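Long-range contacts in fusolin (Anomala cuprea entomopoxvirus, PDB 4YN1), which forms the viral spindles that enhance virulence and probably acts as a lytic polysaccharide monooxygenase on chitin: residues A[31-36]-A[115-120]; A[8-13]-A[228-233]; A[110-115]-A[162-167]; A[3-8]-A[135-140]. All coordinates share one frame; numbering follows the deposited sequence.

Interaction 1 (A[31-36]-A[115-120]); sequences DPMCRA and GSWPPT. With EDO (1,2-ethanediol), chain D.
Met-33 lays its terminal methyl over the indole of Trp-117 in a Met-aromatic contact. It joins the first turn of helix 32-47 to the loop ahead of strand 120-123, within a fold of the lytic polysaccharide monooxygenase family. Met-33 CE makes a CH-pi contact over one face of the indole, 3.6 Å from the centroid of the five-membered ring and 20° off its normal. The sulfur SD stands obliquely, 5.0 Å from that centroid. Bends at chi2 and chi3 (-59° and -65°) curl CE onto the pyrrole end. Met-33 CB rests 3.7 Å from Trp-117 CE3, over the benzene part. The indole NE1 donates a hydrogen bond to Ile-113 O, and Arg-10 adds a cation-pi contact. Asp-31 and Pro-118 meet tip to tip, with Asp-31 OD1 3.6 Å from Pro-118 CG. Asp-31 also N-caps the helix: OD2 accepts from Cys-34 N at 3.1 Å and weakly from Met-33 N. Its OD1 forms a salt bridge with Arg-13 of helix 10-17, to which Cys-34 is tied by a disulfide with Cys-14. An ethanediol, probably from the crystallisation liquor, spans the segments: O2 donates to Asp-31 OD1, and O1 hydrogen-bonds to Ser-116 OG at 2.8 Å.

Interaction 2 (A[8-13]-A[228-233]); sequences IARQRR and CVDAVF. With EDO (1,2-ethanediol), chain C.
Arg-10 grips the carboxylate of Asp-230 side-on in a bidentate salt bridge. NH2 donates to OD1 at 2.8 Å, almost straight at 174°, and NE donates to OD2 at 2.9 Å. Each carboxylate oxygen uses its syn lone pair, and the two flat groups are only 15° apart. The Arg-10 chain is extended up to a bend at chi3 (-69°), which turns the guanidinium edge to the acid. Its third nitrogen, NH1, donates a hydrogen bond to Met-111 O. The backbone adds a hydrogen bond from Arg-10 N to Cys-228 O at 2.9 Å. This pins the first turn of helix 10-17 to strand 223-234, a strand of the mixed sheet in the monooxygenase-type domain. Water 2 accepts from Asp-230 N and hydrogen-bonds to Ile-8 O. Water 3 donates to Gln-11 OE1 at 2.8 Å and accepts from Cys-228 N, while Gln-11 NE2 turns to Asp-66 O and Asn-227 OD1. The packing lies around these bonds. Cys-228 CB sits over one face of the guanidinium, and its sulfur is in a disulfide with Cys-93. Ala-9 CA packs 3.9 Å from Val-229 CG2, and Val-229 CG1 lies 3.8 Å from Ile-8 O.

Interaction 3 (A[110-115]-A[162-167]); sequences GMDIVG and RDKVTW
Lys-164 reaches across to Asp-112 and provides the direct hydrogen bond of this contact. NZ donates to the backbone carbonyl O of Asp-112 at 2.9 Å. The ammonium stands above the carbonyl plane, 36° out of it, and so does not meet a lone pair. Bends at chi2 (-70°) and chi4 (-131°) bring NZ to this carbonyl, and the two side chains cross obliquely. The charged ends do not form a salt bridge: Asp-112 OD2 and Lys-164 NZ are 4.5 Å apart. The carboxylate instead runs beside the methylenes, with OD2 3.6 Å from Lys-164 CD. The nearby positive charge may still favour the ionised carboxylate.

Two waters carry the remaining polar links. Water 4 donates to Val-165 O and lies very close to Asp-112 OD2, a bond of doubtful length. Water 5 accepts from Val-165 N at 2.9 Å and donates weakly to Asp-112 OD1. That oxygen also accepts a hydrogen bond from Cys-93 N, in an earlier part of the same connection.

The apolar share belongs to Val-114, which meets backbone as well as side chain. Its CG1 lies 3.6 Å from Arg-162 N, and its CG2 lies 3.6 Å from Asp-163 O. CG2 also touches the Lys-164 methylenes, 3.9 Å from CD. Next in the chain, Gly-115 pairs with Val-160 through the backbone. The arrangement is a loop-to-loop contact at the surface: the segment before strand 120-123 is fastened to the connection between strands 147-154 and 170-176 of the mixed sheet.

Interaction 4 (A[3-8]-A[135-140]); sequences YVTFPI and ELEFCP
Val-4 packs against Leu-136 and Phe-138, one methyl to each. CG1 lies 3.9 Å from Leu-136 CG, and CG2 lies 3.9 Å from Phe-138 CD2. Both pairs of side chains cross at about a right angle. The Phe-138 ring, with CG anti to the backbone N (chi1 -174°), turns one face to the backbone of Tyr-3, and its CZ is 3.4 Å from Tyr-3 N. Trp-215 and Phe-149 meet the same ring, and Val-229 of strand 223-234 touches Val-4.

Tyr-3, Phe-6, Glu-137 and Cys-139 project to the other face of the sheet. Cys-139 CB and SG press on Tyr-3 CE1, each at 3.7 Å, in an oblique sulfur-aromatic contact. The sulfur is in a disulfide with Cys-189. Thr-5 CG2 packs tightly on Cys-139 CB at 3.4 Å. At one end, Pro-7, after a cis peptide, sets CG over the Phe-6 ring, while Glu-135 O meets the ring edge.

The polar bonds are mostly backbone. Tyr-3 and Cys-139 form a hydrogen-bonded antiparallel pair, with a bond each way. Glu-137 N donates to Phe-6 O. Glu-137 O accepts twice, from Thr-5 N at 2.9 Å and from Phe-6 N at 3.2 Å. Thr-5 OG1 also points to Glu-137 OE1, though that oxygen is modelled with some doubt. At the start of segment 135-140, Glu-135 forms a salt bridge with Arg-184. Thr-5 and Phe-6 facing Glu-137 make a classic beta bulge, which shifts the register of the outermost strand 2-6 along strand 131-140 in the antiparallel four-stranded sheet.

How the interactions relate
Strand 2-6 comes first in the chain, and interaction 4 closes a long loop from it to strand 131-140. The chain turns at Ile-8, shared with interaction 2, which joins helix 10-17 to strand 223-234 and closes the longest loop. Interactions 2 and 4 cross along the chain. Interaction 1 then ties helix 32-47 to the end of the loop before strand 120-123 and is nested inside both. Interaction 3 starts in the same loop, shares Gly-115, crosses interactions 1 and 4, and is nested in interaction 2. Interactions 1 and 2 each touch all the others, and a probable hydrogen bond runs from Thr-120 N to Asp-230 O. Interactions 3 and 4 stay about 10 Å apart at their nearest atoms.

Interaction 1 (A[31-36]-A[115-120])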
# COMPACT_ATOMS: atom_id res chain seq x y z
N ASP A 31 -10.02 8.24 9.57
CA ASP A 31 -10.40 7.44 8.41
C ASP A 31 -11.00 6.14 8.85
O ASP A 31 -10.37 5.42 9.62
CB ASP A 31 -9.20 7.16 7.52
CG ASP A 31 -9.58 6.44 6.27
OD1 ASP A 31 -10.22 7.08 5.39
OD2 ASP A 31 -9.19 5.27 6.12
N PRO A 32 -12.18 5.78 8.31
CA PRO A 32 -12.82 4.51 8.70
C PRO A 32 -11.97 3.26 8.47
O PRO A 32 -11.99 2.35 9.30
CB PRO A 32 -14.07 4.47 7.81
CG PRO A 32 -14.38 5.87 7.57
CD PRO A 32 -13.07 6.56 7.44
N MET A 33 -11.20 3.20 7.37
CA MET A 33 -10.42 1.99 7.11
C MET A 33 -9.19 1.96 8.01
O MET A 33 -8.88 0.91 8.56
CB MET A 33 -10.02 1.87 5.63
CG MET A 33 -11.16 1.53 4.73
SD MET A 33 -12.02 0.00 5.09
CE MET A 33 -10.73 -1.23 4.76
N CYS A 34 -8.52 3.10 8.24
CA CYS A 34 -7.39 3.12 9.18
C CYS A 34 -7.87 2.73 10.58
O CYS A 34 -7.17 2.00 11.31
CB CYS A 34 -6.70 4.47 9.21
SG CYS A 34 -5.87 4.90 7.66
N ARG A 35 -9.05 3.23 10.94
CA ARG A 35 -9.64 2.92 12.27
C ARG A 35 -9.94 1.45 12.40
O ARG A 35 -9.62 0.83 13.42
CB ARG A 35 -10.90 3.78 12.52
CG ARG A 35 -11.40 3.66 13.94
CD ARG A 35 -12.47 4.72 14.26
NE ARG A 35 -13.66 4.63 13.38
CZ ARG A 35 -14.01 5.48 12.42
NH1 ARG A 35 -13.26 6.54 12.15
NH2 ARG A 35 -15.12 5.27 11.72
N ALA A 36 -10.47 0.85 11.33
CA ALA A 36 -10.72 -0.59 11.30
C ALA A 36 -9.43 -1.41 11.43
O ALA A 36 -9.39 -2.40 12.16
CB ALA A 36 -11.46 -0.97 10.03
N GLY A 115 -11.37 -4.09 1.92
CA GLY A 115 -12.37 -3.04 1.97
C GLY A 115 -11.99 -1.84 1.16
O GLY A 115 -11.03 -1.87 0.41
N SER A 116 -12.74 -0.75 1.35
CA SER A 116 -12.64 0.48 0.56
C SER A 116 -11.49 1.38 0.97
O SER A 116 -11.69 2.54 1.28
CB SER A 116 -13.97 1.23 0.62
OG SER A 116 -14.29 1.68 1.93
N TRP A 117 -10.27 0.85 0.92
CA TRP A 117 -9.08 1.64 1.20
C TRP A 117 -9.00 2.84 0.24
O TRP A 117 -9.10 2.66 -0.98
CB TRP A 117 -7.81 0.79 1.07
CG TRP A 117 -7.65 -0.15 2.20
CD1 TRP A 117 -7.98 -1.47 2.24
CD2 TRP A 117 -7.20 0.20 3.52
NE1 TRP A 117 -7.67 -1.99 3.48
CE2 TRP A 117 -7.20 -0.98 4.29
CE3 TRP A 117 -6.71 1.38 4.09
CZ2 TRP A 117 -6.66 -1.02 5.58
CZ3 TRP A 117 -6.26 1.35 5.39
CH2 TRP A 117 -6.24 0.17 6.13
N PRO A 118 -8.86 4.06 0.77
CA PRO A 118 -8.84 5.23 -0.10
C PRO A 118 -7.63 5.27 -1.02
O PRO A 118 -6.47 5.20 -0.59
CB PRO A 118 -8.88 6.41 0.89
CG PRO A 118 -9.61 5.82 2.05
CD PRO A 118 -8.91 4.49 2.18
N PRO A 119 -7.90 5.41 -2.33
CA PRO A 119 -6.79 5.39 -3.28
C PRO A 119 -6.32 6.79 -3.66
O PRO A 119 -7.03 7.79 -3.53
CB PRO A 119 -7.42 4.71 -4.51
CG PRO A 119 -8.82 5.23 -4.49
CD PRO A 119 -9.21 5.38 -3.03
N THR A 120 -5.13 6.84 -4.22
CA THR A 120 -4.63 8.01 -4.93
C THR A 120 -5.36 7.97 -6.28
O THR A 120 -5.30 6.94 -6.96
CB THR A 120 -3.13 7.93 -5.13
OG1 THR A 120 -2.50 8.18 -3.86
CG2 THR A 120 -2.63 8.94 -6.19
C1 EDO D . -13.82 4.58 3.14
O1 EDO D . -14.09 3.56 4.06
C2 EDO D . -12.90 5.64 3.81
O2 EDO D . -11.85 4.99 4.53

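Interaction 2 (A[8-13]-A[228-233])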
# COMPACT_ATOMS: atom_id res chain seq x y z
N ILE A 8 0.98 7.62 -2.16
CA ILE A 8 1.22 7.32 -0.75
C ILE A 8 0.90 5.87 -0.35
O ILE A 8 -0.15 5.35 -0.73
CB ILE A 8 0.48 8.36 0.12
CG1 ILE A 8 0.97 8.28 1.59
CG2 ILE A 8 -1.04 8.21 0.02
CD1 ILE A 8 0.49 9.44 2.42
N ALA A 9 1.81 5.24 0.43
CA ALA A 9 1.60 3.88 0.93
C ALA A 9 0.44 3.88 1.92
O ALA A 9 0.22 4.84 2.66
CB ALA A 9 2.85 3.32 1.58
N ARG A 10 -0.26 2.76 1.96
CA ARG A 10 -1.44 2.60 2.76
C ARG A 10 -1.14 2.84 4.24
O ARG A 10 -1.90 3.50 4.93
CB ARG A 10 -2.00 1.17 2.58
CG ARG A 10 -3.22 0.86 3.39
CD ARG A 10 -3.61 -0.59 3.26
NE ARG A 10 -4.11 -0.88 1.91
CZ ARG A 10 -4.66 -2.04 1.53
NH1 ARG A 10 -4.76 -3.05 2.38
NH2 ARG A 10 -5.12 -2.18 0.29
N GLN A 11 -0.04 2.27 4.73
CA GLN A 11 0.28 2.40 6.15
C GLN A 11 0.82 3.78 6.50
O GLN A 11 0.61 4.25 7.62
CB GLN A 11 1.18 1.26 6.65
CG GLN A 11 2.68 1.46 6.41
CD GLN A 11 3.09 1.46 4.98
OE1 GLN A 11 2.38 0.97 4.09
NE2 GLN A 11 4.27 2.02 4.72
N ARG A 12 1.49 4.42 5.54
CA ARG A 12 2.02 5.77 5.72
C ARG A 12 0.86 6.77 5.83
O ARG A 12 0.86 7.68 6.67
CB ARG A 12 2.97 6.14 4.55
CG ARG A 12 3.42 7.59 4.54
CD ARG A 12 4.14 7.92 5.82
NE ARG A 12 4.60 9.30 5.86
CZ ARG A 12 5.06 9.90 6.95
NH1 ARG A 12 5.15 9.25 8.10
NH2 ARG A 12 5.39 11.19 6.91
N ARG A 13 -0.13 6.61 4.96
CA ARG A 13 -1.33 7.43 5.02
C ARG A 13 -2.00 7.32 6.40
O ARG A 13 -2.40 8.35 6.98
CB ARG A 13 -2.31 7.04 3.91
CG ARG A 13 -3.59 7.85 3.94
CD ARG A 13 -4.53 7.44 2.80
NE ARG A 13 -5.84 8.05 2.98
CZ ARG A 13 -6.81 7.57 3.76
NH1 ARG A 13 -6.66 6.40 4.38
NH2 ARG A 13 -7.95 8.23 3.88
N CYS A 228 2.00 -1.72 0.40
CA CYS A 228 0.82 -1.64 -0.47
C CYS A 228 0.49 -0.20 -0.71
O CYS A 228 0.52 0.58 0.23
CB CYS A 228 -0.37 -2.35 0.16
SG CYS A 228 -0.18 -4.12 0.14
N VAL A 229 0.19 0.15 -1.96
CA VAL A 229 -0.17 1.49 -2.39
C VAL A 229 -1.50 1.39 -3.13
O VAL A 229 -1.57 0.73 -4.16
CB VAL A 229 0.92 2.06 -3.30
CG1 VAL A 229 0.48 3.38 -3.91
CG2 VAL A 229 2.26 2.22 -2.58
N ASP A 230 -2.56 2.03 -2.59
CA ASP A 230 -3.88 2.04 -3.20
C ASP A 230 -3.95 3.12 -4.27
O ASP A 230 -3.66 4.29 -4.01
CB ASP A 230 -4.98 2.21 -2.13
CG ASP A 230 -4.94 1.06 -1.11
OD1 ASP A 230 -5.13 -0.10 -1.51
OD2 ASP A 230 -4.67 1.33 0.09
N ALA A 231 -4.46 2.74 -5.45
CA ALA A 231 -4.59 3.69 -6.57
C ALA A 231 -5.77 3.35 -7.48
O ALA A 231 -6.28 2.23 -7.48
CB ALA A 231 -3.29 3.71 -7.36
N VAL A 232 -6.18 4.32 -8.25
CA VAL A 232 -7.23 4.17 -9.27
C VAL A 232 -7.02 5.24 -10.33
O VAL A 232 -6.59 6.35 -10.01
CB VAL A 232 -8.65 4.29 -8.60
CG1 VAL A 232 -8.93 5.70 -8.09
CG2 VAL A 232 -9.74 3.82 -9.54
N PHE A 233 -7.35 4.92 -11.57
CA PHE A 233 -7.30 5.89 -12.63
C PHE A 233 -8.66 6.53 -12.80
O PHE A 233 -9.68 5.85 -12.70
CB PHE A 233 -6.88 5.24 -13.96
CG PHE A 233 -5.45 4.77 -13.98
CD1 PHE A 233 -4.41 5.68 -13.91
CD2 PHE A 233 -5.15 3.42 -14.08
CE1 PHE A 233 -3.08 5.25 -13.93
CE2 PHE A 233 -3.82 2.99 -14.08
CZ PHE A 233 -2.80 3.91 -14.02
C1 EDO C . -12.47 4.36 -12.59
O1 EDO C . -11.39 3.83 -13.35
C2 EDO C . -13.45 5.10 -13.54
O2 EDO C . -12.78 6.15 -14.24
O HOH W 1 -2.15 5.93 -2.54
O HOH W 2 -2.36 3.66 -0.22
O HOH W 3 1.41 -1.52 3.23

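Interaction 3 (A[110-115]-A[162-167])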
# COMPACT_ATOMS: atom_id res chain seq x y z
N GLY A 110 -3.71 -5.67 10.58
CA GLY A 110 -4.83 -4.78 10.43
C GLY A 110 -4.74 -4.07 9.09
O GLY A 110 -5.76 -3.77 8.48
N MET A 111 -3.51 -3.83 8.59
CA MET A 111 -3.33 -3.16 7.29
C MET A 111 -3.67 -4.04 6.09
O MET A 111 -3.70 -3.56 4.97
CB MET A 111 -1.89 -2.65 7.14
CG MET A 111 -1.59 -1.54 8.07
SD MET A 111 -2.53 -0.02 7.74
CE MET A 111 -2.07 0.91 9.17
N ASP A 112 -3.92 -5.30 6.31
CA ASP A 112 -4.25 -6.21 5.23
C ASP A 112 -5.75 -6.55 5.21
O ASP A 112 -6.16 -7.48 4.52
CB ASP A 112 -3.39 -7.46 5.38
CG ASP A 112 -3.08 -8.18 4.09
OD1 ASP A 112 -2.52 -7.53 3.16
OD2 ASP A 112 -3.28 -9.39 4.04
N ILE A 113 -6.57 -5.82 5.98
CA ILE A 113 -7.99 -6.06 5.92
C ILE A 113 -8.50 -5.66 4.50
O ILE A 113 -7.99 -4.75 3.82
CB ILE A 113 -8.80 -5.38 7.07
CG1 ILE A 113 -8.75 -3.85 6.97
CG2 ILE A 113 -8.39 -5.92 8.45
CD1 ILE A 113 -9.58 -3.11 7.91
N VAL A 114 -9.56 -6.30 4.08
CA VAL A 114 -10.16 -6.04 2.78
C VAL A 114 -11.19 -4.90 2.94
O VAL A 114 -11.85 -4.81 3.97
CB VAL A 114 -10.83 -7.37 2.32
CG1 VAL A 114 -11.90 -7.15 1.28
CG2 VAL A 114 -9.78 -8.37 1.87
N GLY A 115 -11.37 -4.09 1.92
CA GLY A 115 -12.37 -3.04 1.97
C GLY A 115 -11.99 -1.84 1.16
O GLY A 115 -11.03 -1.87 0.41
N ARG A 162 -13.06 -7.26 -2.14
CA ARG A 162 -13.18 -8.68 -1.87
C ARG A 162 -11.92 -9.42 -1.60
O ARG A 162 -11.98 -10.45 -0.93
CB ARG A 162 -13.82 -9.37 -3.10
CG ARG A 162 -15.22 -8.89 -3.47
CD ARG A 162 -15.76 -9.67 -4.64
NE ARG A 162 -17.21 -9.49 -4.78
CZ ARG A 162 -17.97 -10.19 -5.60
NH1 ARG A 162 -17.44 -11.10 -6.41
NH2 ARG A 162 -19.29 -10.01 -5.61
N ASP A 163 -10.83 -9.04 -2.23
CA ASP A 163 -9.64 -9.84 -2.27
C ASP A 163 -8.50 -9.32 -1.43
O ASP A 163 -8.25 -8.11 -1.40
CB ASP A 163 -9.14 -9.89 -3.71
CG ASP A 163 -10.09 -10.46 -4.74
OD1 ASP A 163 -10.86 -11.40 -4.40
OD2 ASP A 163 -9.99 -10.04 -5.92
N LYS A 164 -7.72 -10.26 -0.88
CA LYS A 164 -6.44 -9.94 -0.25
C LYS A 164 -5.44 -9.74 -1.38
O LYS A 164 -5.51 -10.42 -2.41
CB LYS A 164 -5.92 -11.14 0.56
CG LYS A 164 -6.73 -11.45 1.80
CD LYS A 164 -6.54 -10.38 2.83
CE LYS A 164 -6.73 -10.83 4.25
NZ LYS A 164 -7.63 -9.94 5.01
N VAL A 165 -4.46 -8.87 -1.15
CA VAL A 165 -3.31 -8.73 -2.05
C VAL A 165 -2.46 -10.01 -1.81
O VAL A 165 -2.08 -10.27 -0.68
CB VAL A 165 -2.52 -7.45 -1.71
CG1 VAL A 165 -1.20 -7.42 -2.44
CG2 VAL A 165 -3.34 -6.21 -2.04
N THR A 166 -2.25 -10.83 -2.84
CA THR A 166 -1.48 -12.08 -2.71
C THR A 166 -0.63 -12.23 -3.97
O THR A 166 -0.95 -11.62 -5.00
CB THR A 166 -2.43 -13.31 -2.53
OG1 THR A 166 -3.22 -13.43 -3.73
CG2 THR A 166 -3.36 -13.15 -1.39
N TRP A 167 0.46 -12.98 -3.88
CA TRP A 167 1.41 -13.09 -5.00
C TRP A 167 0.82 -13.59 -6.34
O TRP A 167 1.08 -12.98 -7.38
CB TRP A 167 2.63 -13.90 -4.59
CG TRP A 167 3.45 -13.21 -3.55
CD1 TRP A 167 3.54 -13.53 -2.22
CD2 TRP A 167 4.29 -12.07 -3.75
NE1 TRP A 167 4.43 -12.70 -1.60
CE2 TRP A 167 4.94 -11.81 -2.53
CE3 TRP A 167 4.69 -11.35 -4.88
CZ2 TRP A 167 5.87 -10.78 -2.38
CZ3 TRP A 167 5.62 -10.33 -4.74
CH2 TRP A 167 6.18 -10.04 -3.49
O HOH W 4 -2.22 -10.37 2.02
O HOH W 5 -4.59 -7.45 1.39

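Interaction 4 (A[3-8]-A[135-140])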
# COMPACT_ATOMS: atom_id res chain seq x y z
N TYR A 3 9.26 4.26 3.30
CA TYR A 3 7.92 4.02 2.80
C TYR A 3 7.67 4.79 1.50
O TYR A 3 8.34 5.77 1.18
CB TYR A 3 6.86 4.39 3.86
CG TYR A 3 7.16 5.70 4.57
CD1 TYR A 3 7.03 6.92 3.91
CD2 TYR A 3 7.58 5.72 5.90
CE1 TYR A 3 7.45 8.11 4.50
CE2 TYR A 3 7.91 6.92 6.53
CZ TYR A 3 7.91 8.10 5.81
OH TYR A 3 8.22 9.31 6.39
N VAL A 4 6.62 4.39 0.80
CA VAL A 4 6.26 5.07 -0.44
C VAL A 4 5.54 6.35 -0.08
O VAL A 4 4.53 6.31 0.62
CB VAL A 4 5.40 4.20 -1.41
CG1 VAL A 4 5.32 4.86 -2.78
CG2 VAL A 4 5.96 2.79 -1.55
N THR A 5 5.99 7.49 -0.61
CA THR A 5 5.30 8.76 -0.38
C THR A 5 4.43 9.14 -1.56
O THR A 5 3.47 9.87 -1.38
CB THR A 5 6.29 9.85 -0.01
OG1 THR A 5 7.42 9.77 -0.87
CG2 THR A 5 6.69 9.75 1.40
N PHE A 6 4.79 8.68 -2.75
CA PHE A 6 3.94 8.92 -3.91
C PHE A 6 3.92 7.73 -4.83
O PHE A 6 4.97 7.36 -5.38
CB PHE A 6 4.32 10.15 -4.74
CG PHE A 6 3.32 10.33 -5.87
CD1 PHE A 6 2.03 10.78 -5.61
CD2 PHE A 6 3.66 10.03 -7.17
CE1 PHE A 6 1.08 10.84 -6.64
CE2 PHE A 6 2.72 10.08 -8.19
CZ PHE A 6 1.43 10.48 -7.92
N PRO A 7 2.74 7.23 -5.20
CA PRO A 7 1.42 7.42 -4.55
C PRO A 7 1.58 6.92 -3.11
O PRO A 7 2.30 5.95 -2.84
CB PRO A 7 0.47 6.58 -5.42
CG PRO A 7 1.25 6.25 -6.68
CD PRO A 7 2.67 6.16 -6.21
N ILE A 8 0.98 7.62 -2.16
CA ILE A 8 1.22 7.32 -0.75
C ILE A 8 0.90 5.87 -0.35
O ILE A 8 -0.15 5.35 -0.73
CB ILE A 8 0.48 8.36 0.12
CG1 ILE A 8 0.97 8.28 1.59
CG2 ILE A 8 -1.04 8.21 0.02
CD1 ILE A 8 0.49 9.44 2.42
N GLU A 135 5.87 8.62 -11.71
CA GLU A 135 7.17 8.77 -11.07
C GLU A 135 6.95 8.44 -9.61
O GLU A 135 6.48 9.28 -8.84
CB GLU A 135 7.75 10.15 -11.22
CG GLU A 135 9.14 10.25 -10.62
CD GLU A 135 9.62 11.68 -10.62
OE1 GLU A 135 8.88 12.55 -10.11
OE2 GLU A 135 10.79 11.91 -11.00
N LEU A 136 7.26 7.24 -9.22
CA LEU A 136 7.05 6.83 -7.84
C LEU A 136 8.12 7.46 -6.97
O LEU A 136 9.28 7.47 -7.35
CB LEU A 136 7.11 5.30 -7.76
CG LEU A 136 6.79 4.65 -6.42
CD1 LEU A 136 5.84 3.48 -6.58
CD2 LEU A 136 8.01 4.20 -5.72
N GLU A 137 7.74 7.96 -5.80
CA GLU A 137 8.76 8.46 -4.86
C GLU A 137 8.76 7.57 -3.64
O GLU A 137 7.72 7.41 -2.99
CB GLU A 137 8.47 9.91 -4.47
CG GLU A 137 9.56 10.56 -3.61
CD GLU A 137 9.16 11.89 -2.99
OE1 GLU A 137 8.17 11.89 -2.23
OE2 GLU A 137 9.85 12.91 -3.21
N PHE A 138 9.92 7.05 -3.28
CA PHE A 138 10.09 6.25 -2.08
C PHE A 138 10.94 7.08 -1.14
O PHE A 138 11.99 7.63 -1.53
CB PHE A 138 10.74 4.90 -2.41
CG PHE A 138 10.80 4.00 -1.22
CD1 PHE A 138 11.87 4.05 -0.34
CD2 PHE A 138 9.80 3.06 -0.99
CE1 PHE A 138 11.91 3.22 0.77
CE2 PHE A 138 9.82 2.29 0.16
CZ PHE A 138 10.90 2.32 1.01
N CYS A 139 10.47 7.20 0.10
CA CYS A 139 11.03 8.05 1.15
C CYS A 139 11.86 7.19 2.14
O CYS A 139 11.30 6.48 2.97
CB CYS A 139 9.87 8.77 1.82
SG CYS A 139 10.35 9.95 3.09
N PRO A 140 13.19 7.12 1.99
CA PRO A 140 14.01 6.29 2.88
C PRO A 140 14.26 7.02 4.21
O PRO A 140 14.57 8.23 4.21
CB PRO A 140 15.29 6.12 2.09
CG PRO A 140 15.42 7.38 1.36
CD PRO A 140 14.05 7.88 1.07